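Local coordinates for protein annexin (Schistosoma mansoni, PDB 4MDU) that binds acidic phospholipid membranes in a calcium-dependent manner, aggregates liposomes when calcium is present, and takes part in worm reproduction and host-parasite interaction, at residues T263-I268 with L279-L284; S14-F19 with T245-Y250. All coordinates share one frame; numbering follows the deposited sequence.

Contact 1 (T263-I268 with L279-L284); sequences TLLEHI and LLVAVL
Leu-284 reaches across from helix 274-288 and sets one methyl, CD2, on the first turn of helix 264-271, where it touches Leu-264, Leu-265 and Ile-268. Its CG stands anti to the backbone N (chi1 -178°), beside the carbonyl carbon. From there CD2 comes down on the backbone itself, 3.7 Å from the N of Leu-265, while CD1 of Ile-268 approaches the same methyl at 4.0 Å. The other branch, Leu-284 CD1, lies 4.1 Å from Leu-264 CD2. One turn back along helix 274-288, the isopropyl group of Val-281 turns both methyls to Leu-265 CD1, CG1 and CG2 each 4.0 Å from it. Ile-268 divides its branches: CG1 stands anti to the carbonyl carbon, and with chi2 extended (177°) CD1 meets Leu-284 CD2, whereas CG2 sits 3.9 Å from CB of Leu-280. The side chains cross obliquely, although the two short helical segments run nearly antiparallel, at 169°, with axes 10.2 Å apart. This is a helix-helix interface inside the third annexin repeat. At the start of helix 264-271 Thr-263 and Glu-266 form a capping box: Glu-266 N gives a bond of 2.8 Å to Thr-263 OG1, and Thr-263 N returns one to Glu-266 OE1, meeting it from above the carboxylate plane. Ile-241 of helix 236-243 touches both Ile-268 and Leu-280. Between the two segments there is no hydrogen bond; methyl and methylene groups make the join, so it is apolar and probably depends on how the branched side chains fit.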
ATOM      1  N   THR B 263     -21.182   1.713 -10.464  1.00 44.25           N
ATOM      2  CA  THR B 263     -20.149   2.573 -11.048  1.00 43.70           C
ATOM      3  C   THR B 263     -19.000   1.729 -11.576  1.00 36.65           C
ATOM      4  O   THR B 263     -18.785   0.600 -11.127  1.00 40.65           O
ATOM      5  CB  THR B 263     -19.602   3.652 -10.080  1.00 33.20           C
ATOM      6  OG1 THR B 263     -18.864   3.033  -9.015  1.00 41.99           O
ATOM      7  CG2 THR B 263     -20.734   4.476  -9.501  1.00 36.37           C
ATOM      8  N   LEU B 264     -18.276   2.272 -12.546  1.00 40.62           N
ATOM      9  CA  LEU B 264     -17.100   1.593 -13.068  1.00 40.63           C
ATOM     10  C   LEU B 264     -16.047   1.527 -11.965  1.00 40.14           C
ATOM     11  O   LEU B 264     -15.335   0.532 -11.827  1.00 37.66           O
ATOM     12  CB  LEU B 264     -16.558   2.321 -14.296  1.00 33.55           C
ATOM     13  CG  LEU B 264     -15.228   1.784 -14.826  1.00 31.92           C
ATOM     14  CD1 LEU B 264     -15.294   0.275 -15.064  1.00 30.75           C
ATOM     15  CD2 LEU B 264     -14.843   2.537 -16.096  1.00 27.11           C
ATOM     16  N   LEU B 265     -15.973   2.586 -11.165  1.00 34.33           N
ATOM     17  CA  LEU B 265     -15.078   2.600 -10.002  1.00 32.73           C
ATOM     18  C   LEU B 265     -15.406   1.449  -9.054  1.00 39.96           C
ATOM     19  O   LEU B 265     -14.519   0.680  -8.669  1.00 37.52           O
ATOM     20  CB  LEU B 265     -15.165   3.939  -9.249  1.00 29.96           C
ATOM     21  CG  LEU B 265     -14.202   4.075  -8.059  1.00 35.08           C
ATOM     22  CD1 LEU B 265     -12.742   4.016  -8.525  1.00 31.00           C
ATOM     23  CD2 LEU B 265     -14.458   5.348  -7.255  1.00 37.65           C
ATOM     24  N   GLU B 266     -16.681   1.329  -8.681  1.00 33.90           N
ATOM     25  CA  GLU B 266     -17.106   0.274  -7.773  1.00 43.49           C
ATOM     26  C   GLU B 266     -16.693  -1.061  -8.329  1.00 38.74           C
ATOM     27  O   GLU B 266     -16.208  -1.930  -7.610  1.00 42.56           O
ATOM     28  CB  GLU B 266     -18.626   0.285  -7.602  1.00 48.45           C
ATOM     29  CG  GLU B 266     -19.126   1.293  -6.591  1.00 56.34           C
ATOM     30  CD  GLU B 266     -20.643   1.427  -6.602  1.00 65.97           C
ATOM     31  OE1 GLU B 266     -21.284   0.992  -7.587  1.00 64.60           O
ATOM     32  OE2 GLU B 266     -21.191   1.971  -5.621  1.00 66.70           O
ATOM     33  N   HIS B 267     -16.919  -1.223  -9.624  1.00 41.00           N
ATOM     34  CA  HIS B 267     -16.608  -2.466 -10.304  1.00 40.36           C
ATOM     35  C   HIS B 267     -15.137  -2.782 -10.112  1.00 37.30           C
ATOM     36  O   HIS B 267     -14.774  -3.858  -9.628  1.00 40.17           O
ATOM     37  CB  HIS B 267     -16.956  -2.351 -11.792  1.00 41.70           C
ATOM     38  CG  HIS B 267     -16.704  -3.601 -12.570  1.00 47.37           C
ATOM     39  ND1 HIS B 267     -17.250  -4.816 -12.219  1.00 55.11           N
ATOM     40  CD2 HIS B 267     -15.964  -3.827 -13.680  1.00 44.15           C
ATOM     41  CE1 HIS B 267     -16.863  -5.737 -13.083  1.00 49.30           C
ATOM     42  NE2 HIS B 267     -16.084  -5.161 -13.982  1.00 47.98           N
ATOM     43  N   ILE B 268     -14.289  -1.834 -10.486  1.00 37.65           N
ATOM     44  CA  ILE B 268     -12.849  -2.024 -10.355  1.00 39.26           C
ATOM     45  C   ILE B 268     -12.476  -2.342  -8.915  1.00 39.62           C
ATOM     46  O   ILE B 268     -11.699  -3.254  -8.649  1.00 32.65           O
ATOM     47  CB  ILE B 268     -12.080  -0.796 -10.858  1.00 39.05           C
ATOM     48  CG1 ILE B 268     -12.091  -0.798 -12.398  1.00 41.61           C
ATOM     49  CG2 ILE B 268     -10.665  -0.778 -10.279  1.00 34.16           C
ATOM     50  CD1 ILE B 268     -11.433   0.381 -13.039  1.00 38.69           C
ATOM     51  N   LEU B 279      -3.485   1.244  -8.742  1.00 24.57           N
ATOM     52  CA  LEU B 279      -3.095   1.810 -10.030  1.00 25.69           C
ATOM     53  C   LEU B 279      -4.345   2.088 -10.896  1.00 23.42           C
ATOM     54  O   LEU B 279      -4.551   3.206 -11.371  1.00 25.45           O
ATOM     55  CB  LEU B 279      -2.101   0.885 -10.748  1.00 23.42           C
ATOM     56  CG  LEU B 279      -1.732   1.282 -12.187  1.00 30.49           C
ATOM     57  CD1 LEU B 279      -1.167   2.681 -12.204  1.00 24.54           C
ATOM     58  CD2 LEU B 279      -0.741   0.307 -12.837  1.00 31.89           C
ATOM     59  N   LEU B 280      -5.191   1.079 -11.079  1.00 26.60           N
ATOM     60  CA  LEU B 280      -6.427   1.260 -11.851  1.00 24.32           C
ATOM     61  C   LEU B 280      -7.284   2.378 -11.265  1.00 29.48           C
ATOM     62  O   LEU B 280      -7.811   3.219 -11.998  1.00 31.52           O
ATOM     63  CB  LEU B 280      -7.241  -0.034 -11.887  1.00 27.59           C
ATOM     64  CG  LEU B 280      -6.596  -1.233 -12.594  1.00 29.94           C
ATOM     65  CD1 LEU B 280      -7.484  -2.468 -12.529  1.00 25.37           C
ATOM     66  CD2 LEU B 280      -6.331  -0.864 -14.022  1.00 26.15           C
ATOM     67  N   VAL B 281      -7.423   2.398  -9.941  1.00 32.55           N
ATOM     68  CA  VAL B 281      -8.247   3.425  -9.306  1.00 26.39           C
ATOM     69  C   VAL B 281      -7.654   4.802  -9.526  1.00 25.16           C
ATOM     70  O   VAL B 281      -8.376   5.756  -9.869  1.00 28.52           O
ATOM     71  CB  VAL B 281      -8.449   3.176  -7.807  1.00 33.10           C
ATOM     72  CG1 VAL B 281      -8.969   4.446  -7.141  1.00 28.93           C
ATOM     73  CG2 VAL B 281      -9.405   1.997  -7.579  1.00 26.56           C
ATOM     74  N   ALA B 282      -6.338   4.904  -9.346  1.00 21.48           N
ATOM     75  CA  ALA B 282      -5.646   6.160  -9.633  1.00 25.77           C
ATOM     76  C   ALA B 282      -5.933   6.638 -11.063  1.00 25.16           C
ATOM     77  O   ALA B 282      -6.333   7.790 -11.272  1.00 25.54           O
ATOM     78  CB  ALA B 282      -4.146   6.020  -9.418  1.00 16.61           C
ATOM     79  N   VAL B 283      -5.711   5.769 -12.045  1.00 25.85           N
ATOM     80  CA  VAL B 283      -5.884   6.168 -13.445  1.00 20.67           C
ATOM     81  C   VAL B 283      -7.324   6.604 -13.746  1.00 23.09           C
ATOM     82  O   VAL B 283      -7.550   7.643 -14.374  1.00 21.10           O
ATOM     83  CB  VAL B 283      -5.457   5.057 -14.413  1.00 23.65           C
ATOM     84  CG1 VAL B 283      -5.846   5.417 -15.875  1.00 26.01           C
ATOM     85  CG2 VAL B 283      -3.949   4.784 -14.291  1.00 25.55           C
ATOM     86  N   LEU B 284      -8.295   5.825 -13.278  1.00 23.51           N
ATOM     87  CA  LEU B 284      -9.708   6.149 -13.503  1.00 27.31           C
ATOM     88  C   LEU B 284     -10.056   7.488 -12.872  1.00 32.62           C
ATOM     89  O   LEU B 284     -10.704   8.343 -13.501  1.00 33.78           O
ATOM     90  CB  LEU B 284     -10.623   5.058 -12.934  1.00 25.62           C
ATOM     91  CG  LEU B 284     -12.129   5.258 -13.160  1.00 26.20           C
ATOM     92  CD1 LEU B 284     -12.439   5.573 -14.621  1.00 29.47           C
ATOM     93  CD2 LEU B 284     -12.910   4.038 -12.663  1.00 27.38           C
TER

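Contact 2 (S14-F19 with T245-Y250); sequences SLIHSF and TPYQLY
An ST turn opens the short 3-10 segment of the N-terminal arm, and this arm lies against the first turn of helix 246-260 in the third annexin repeat, where Tyr-247 meets Ile-16 and Phe-19. In the turn, Ser-14 OG accepts from Ile-16 N at 3.1 Å. Helix 246-260 is N-capped by Thr-245, whose OG1 takes the N-H of Gln-248 in a nearly straight bond, 173° at the hydrogen. Tyr-247 reaches over to the arm: its CG is anti to the carbonyl carbon (chi1 -43°), and the ring ends among backbone groups of the arm, with OH 2.9 Å from Ile-16 O. Of the two ring carbons beside CZ, CE2 lies 4.1 Å from Ile-16 CG1 and CE1 3.3 Å from Phe-19 O. Ile-16 crosses Pro-246 at about a right angle, CG1 meeting ring carbon CD, and on its other branch CG2 stands over the centre of the His-17 ring. That imidazole gives its polar end to Glu-142, to which NE2 is hydrogen-bonded, and Glu-142 OE2 is also hydrogen-bonded to Ser-14 N, tying the arm to helix 140-156 of the second repeat. Leu-198 of helix 195-199 touches Tyr-247 as well. The phenolic oxygen of Tyr-247 finally lies in the plane of the Phe-19 ring, at its edge, 3.7 Å from CD2.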
ATOM      1  N   SER B  14       1.231  18.610 -21.470  1.00 36.12           N
ATOM      2  CA  SER B  14       0.386  18.314 -22.615  1.00 39.91           C
ATOM      3  C   SER B  14      -1.051  18.780 -22.370  1.00 34.73           C
ATOM      4  O   SER B  14      -1.571  18.605 -21.270  1.00 26.96           O
ATOM      5  CB  SER B  14       0.414  16.817 -22.909  1.00 34.28           C
ATOM      6  OG  SER B  14      -0.879  16.393 -23.306  1.00 48.05           O
ATOM      7  N   LEU B  15      -1.696  19.338 -23.397  1.00 34.12           N
ATOM      8  CA  LEU B  15      -3.065  19.856 -23.265  1.00 32.42           C
ATOM      9  C   LEU B  15      -4.083  18.784 -22.901  1.00 35.21           C
ATOM     10  O   LEU B  15      -5.199  19.084 -22.462  1.00 36.06           O
ATOM     11  CB  LEU B  15      -3.521  20.562 -24.540  1.00 39.16           C
ATOM     12  CG  LEU B  15      -3.847  22.039 -24.355  1.00 42.68           C
ATOM     13  CD1 LEU B  15      -2.552  22.792 -24.070  1.00 40.21           C
ATOM     14  CD2 LEU B  15      -4.531  22.585 -25.600  1.00 51.13           C
ATOM     15  N   ILE B  16      -3.704  17.529 -23.082  1.00 29.87           N
ATOM     16  CA  ILE B  16      -4.601  16.450 -22.733  1.00 28.31           C
ATOM     17  C   ILE B  16      -4.994  16.473 -21.238  1.00 30.16           C
ATOM     18  O   ILE B  16      -6.053  15.959 -20.867  1.00 30.64           O
ATOM     19  CB  ILE B  16      -3.993  15.102 -23.112  1.00 29.00           C
ATOM     20  CG1 ILE B  16      -5.096  14.058 -23.265  1.00 29.46           C
ATOM     21  CG2 ILE B  16      -2.955  14.686 -22.081  1.00 31.83           C
ATOM     22  CD1 ILE B  16      -4.772  13.000 -24.288  1.00 33.60           C
ATOM     23  N   HIS B  17      -4.160  17.086 -20.396  1.00 32.52           N
ATOM     24  CA  HIS B  17      -4.473  17.238 -18.954  1.00 33.92           C
ATOM     25  C   HIS B  17      -5.310  18.477 -18.632  1.00 32.55           C
ATOM     26  O   HIS B  17      -5.703  18.684 -17.485  1.00 37.05           O
ATOM     27  CB  HIS B  17      -3.197  17.336 -18.104  1.00 25.97           C
ATOM     28  CG  HIS B  17      -2.216  16.230 -18.339  1.00 29.49           C
ATOM     29  ND1 HIS B  17      -2.405  14.952 -17.859  1.00 26.29           N
ATOM     30  CD2 HIS B  17      -1.025  16.218 -18.985  1.00 23.55           C
ATOM     31  CE1 HIS B  17      -1.375  14.200 -18.202  1.00 27.07           C
ATOM     32  NE2 HIS B  17      -0.526  14.942 -18.893  1.00 20.53           N
ATOM     33  N   SER B  18      -5.578  19.294 -19.643  1.00 29.78           N
ATOM     34  CA  SER B  18      -5.981  20.671 -19.423  1.00 34.22           C
ATOM     35  C   SER B  18      -7.461  20.896 -19.196  1.00 28.62           C
ATOM     36  O   SER B  18      -7.851  21.940 -18.684  1.00 30.20           O
ATOM     37  CB  SER B  18      -5.526  21.531 -20.598  1.00 42.92           C
ATOM     38  OG  SER B  18      -4.208  21.992 -20.401  1.00 41.73           O
ATOM     39  N   PHE B  19      -8.288  19.933 -19.573  1.00 24.60           N
ATOM     40  CA  PHE B  19      -9.730  20.118 -19.449  1.00 25.77           C
ATOM     41  C   PHE B  19     -10.354  19.051 -18.564  1.00 29.46           C
ATOM     42  O   PHE B  19      -9.945  17.886 -18.600  1.00 28.96           O
ATOM     43  CB  PHE B  19     -10.376  20.091 -20.832  1.00 33.13           C
ATOM     44  CG  PHE B  19      -9.811  21.100 -21.776  1.00 34.48           C
ATOM     45  CD1 PHE B  19     -10.346  22.377 -21.845  1.00 42.02           C
ATOM     46  CD2 PHE B  19      -8.748  20.782 -22.596  1.00 41.96           C
ATOM     47  CE1 PHE B  19      -9.830  23.318 -22.722  1.00 44.66           C
ATOM     48  CE2 PHE B  19      -8.224  21.721 -23.479  1.00 43.19           C
ATOM     49  CZ  PHE B  19      -8.769  22.990 -23.538  1.00 40.88           C
ATOM     50  N   THR B 245      -8.288   7.970 -23.265  1.00 24.06           N
ATOM     51  CA  THR B 245      -7.991   9.312 -22.827  1.00 28.65           C
ATOM     52  C   THR B 245      -8.883   9.657 -21.627  1.00 37.00           C
ATOM     53  O   THR B 245      -9.917   9.020 -21.400  1.00 31.92           O
ATOM     54  CB  THR B 245      -8.243  10.318 -23.941  1.00 29.38           C
ATOM     55  OG1 THR B 245      -9.654  10.507 -24.083  1.00 31.41           O
ATOM     56  CG2 THR B 245      -7.630   9.822 -25.267  1.00 28.73           C
ATOM     57  N   PRO B 246      -8.492  10.672 -20.848  1.00 35.13           N
ATOM     58  CA  PRO B 246      -9.340  10.957 -19.690  1.00 36.05           C
ATOM     59  C   PRO B 246     -10.784  11.219 -20.123  1.00 25.38           C
ATOM     60  O   PRO B 246     -11.712  10.768 -19.458  1.00 26.26           O
ATOM     61  CB  PRO B 246      -8.695  12.212 -19.087  1.00 35.17           C
ATOM     62  CG  PRO B 246      -7.264  12.147 -19.554  1.00 34.60           C
ATOM     63  CD  PRO B 246      -7.358  11.607 -20.950  1.00 28.51           C
ATOM     64  N   TYR B 247     -10.967  11.896 -21.250  1.00 28.09           N
ATOM     65  CA  TYR B 247     -12.316  12.204 -21.742  1.00 32.61           C
ATOM     66  C   TYR B 247     -13.120  10.947 -22.088  1.00 38.61           C
ATOM     67  O   TYR B 247     -14.270  10.791 -21.646  1.00 32.58           O
ATOM     68  CB  TYR B 247     -12.238  13.196 -22.904  1.00 31.22           C
ATOM     69  CG  TYR B 247     -11.231  14.289 -22.612  1.00 34.39           C
ATOM     70  CD1 TYR B 247     -11.561  15.358 -21.788  1.00 35.82           C
ATOM     71  CD2 TYR B 247      -9.939  14.227 -23.118  1.00 26.98           C
ATOM     72  CE1 TYR B 247     -10.637  16.345 -21.486  1.00 34.61           C
ATOM     73  CE2 TYR B 247      -9.011  15.208 -22.826  1.00 31.04           C
ATOM     74  CZ  TYR B 247      -9.368  16.266 -22.002  1.00 29.62           C
ATOM     75  OH  TYR B 247      -8.456  17.246 -21.699  1.00 29.00           O
ATOM     76  N   GLN B 248     -12.496  10.036 -22.838  1.00 30.43           N
ATOM     77  CA  GLN B 248     -13.108   8.747 -23.183  1.00 21.16           C
ATOM     78  C   GLN B 248     -13.451   7.902 -21.949  1.00 32.01           C
ATOM     79  O   GLN B 248     -14.497   7.243 -21.926  1.00 33.21           O
ATOM     80  CB  GLN B 248     -12.183   7.953 -24.119  1.00 28.85           C
ATOM     81  CG  GLN B 248     -12.763   6.631 -24.618  1.00 27.31           C
ATOM     82  CD  GLN B 248     -13.988   6.821 -25.498  1.00 28.80           C
ATOM     83  OE1 GLN B 248     -14.152   7.856 -26.145  1.00 30.92           O
ATOM     84  NE2 GLN B 248     -14.866   5.830 -25.504  1.00 28.53           N
ATOM     85  N   LEU B 249     -12.570   7.911 -20.938  1.00 24.42           N
ATOM     86  CA  LEU B 249     -12.784   7.132 -19.714  1.00 25.33           C
ATOM     87  C   LEU B 249     -14.012   7.630 -18.985  1.00 27.76           C
ATOM     88  O   LEU B 249     -14.818   6.854 -18.469  1.00 30.07           O
ATOM     89  CB  LEU B 249     -11.592   7.248 -18.773  1.00 30.44           C
ATOM     90  CG  LEU B 249     -10.695   6.033 -18.715  1.00 35.39           C
ATOM     91  CD1 LEU B 249      -9.603   6.240 -17.687  1.00 27.33           C
ATOM     92  CD2 LEU B 249     -11.536   4.826 -18.390  1.00 36.07           C
ATOM     93  N   TYR B 250     -14.139   8.945 -18.929  1.00 33.49           N
ATOM     94  CA  TYR B 250     -15.295   9.536 -18.305  1.00 29.64           C
ATOM     95  C   TYR B 250     -16.571   9.047 -18.985  1.00 32.07           C
ATOM     96  O   TYR B 250     -17.458   8.471 -18.343  1.00 30.17           O
ATOM     97  CB  TYR B 250     -15.219  11.048 -18.358  1.00 31.30           C
ATOM     98  CG  TYR B 250     -16.416  11.653 -17.698  1.00 43.03           C
ATOM     99  CD1 TYR B 250     -16.548  11.627 -16.315  1.00 48.21           C
ATOM    100  CD2 TYR B 250     -17.434  12.209 -18.444  1.00 43.48           C
ATOM    101  CE1 TYR B 250     -17.656  12.168 -15.689  1.00 53.18           C
ATOM    102  CE2 TYR B 250     -18.549  12.754 -17.828  1.00 54.63           C
ATOM    103  CZ  TYR B 250     -18.653  12.732 -16.450  1.00 58.06           C
ATOM    104  OH  TYR B 250     -19.761  13.274 -15.832  1.00 63.48           O
TER

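Overall arrangement
Both segments of contact 2 precede those of contact 1 in the sequence, and helix 246-260, which carries the later segment of contact 2, is followed directly by helix 264-271 of contact 1. The centres lie about 16 Å apart, yet the contacts touch: CD1 of Leu-284 packs on CD2 of Leu-249 at 3.9 Å. Three successive helices of the third annexin repeat are thereby connected. Contact 1 is local, bridging ten residues within that repeat, whereas contact 2 spans 225 and brings the N-terminal arm onto it. The example illustrates how a helical repeat can be packed internally and also joined to a distant part of its chain.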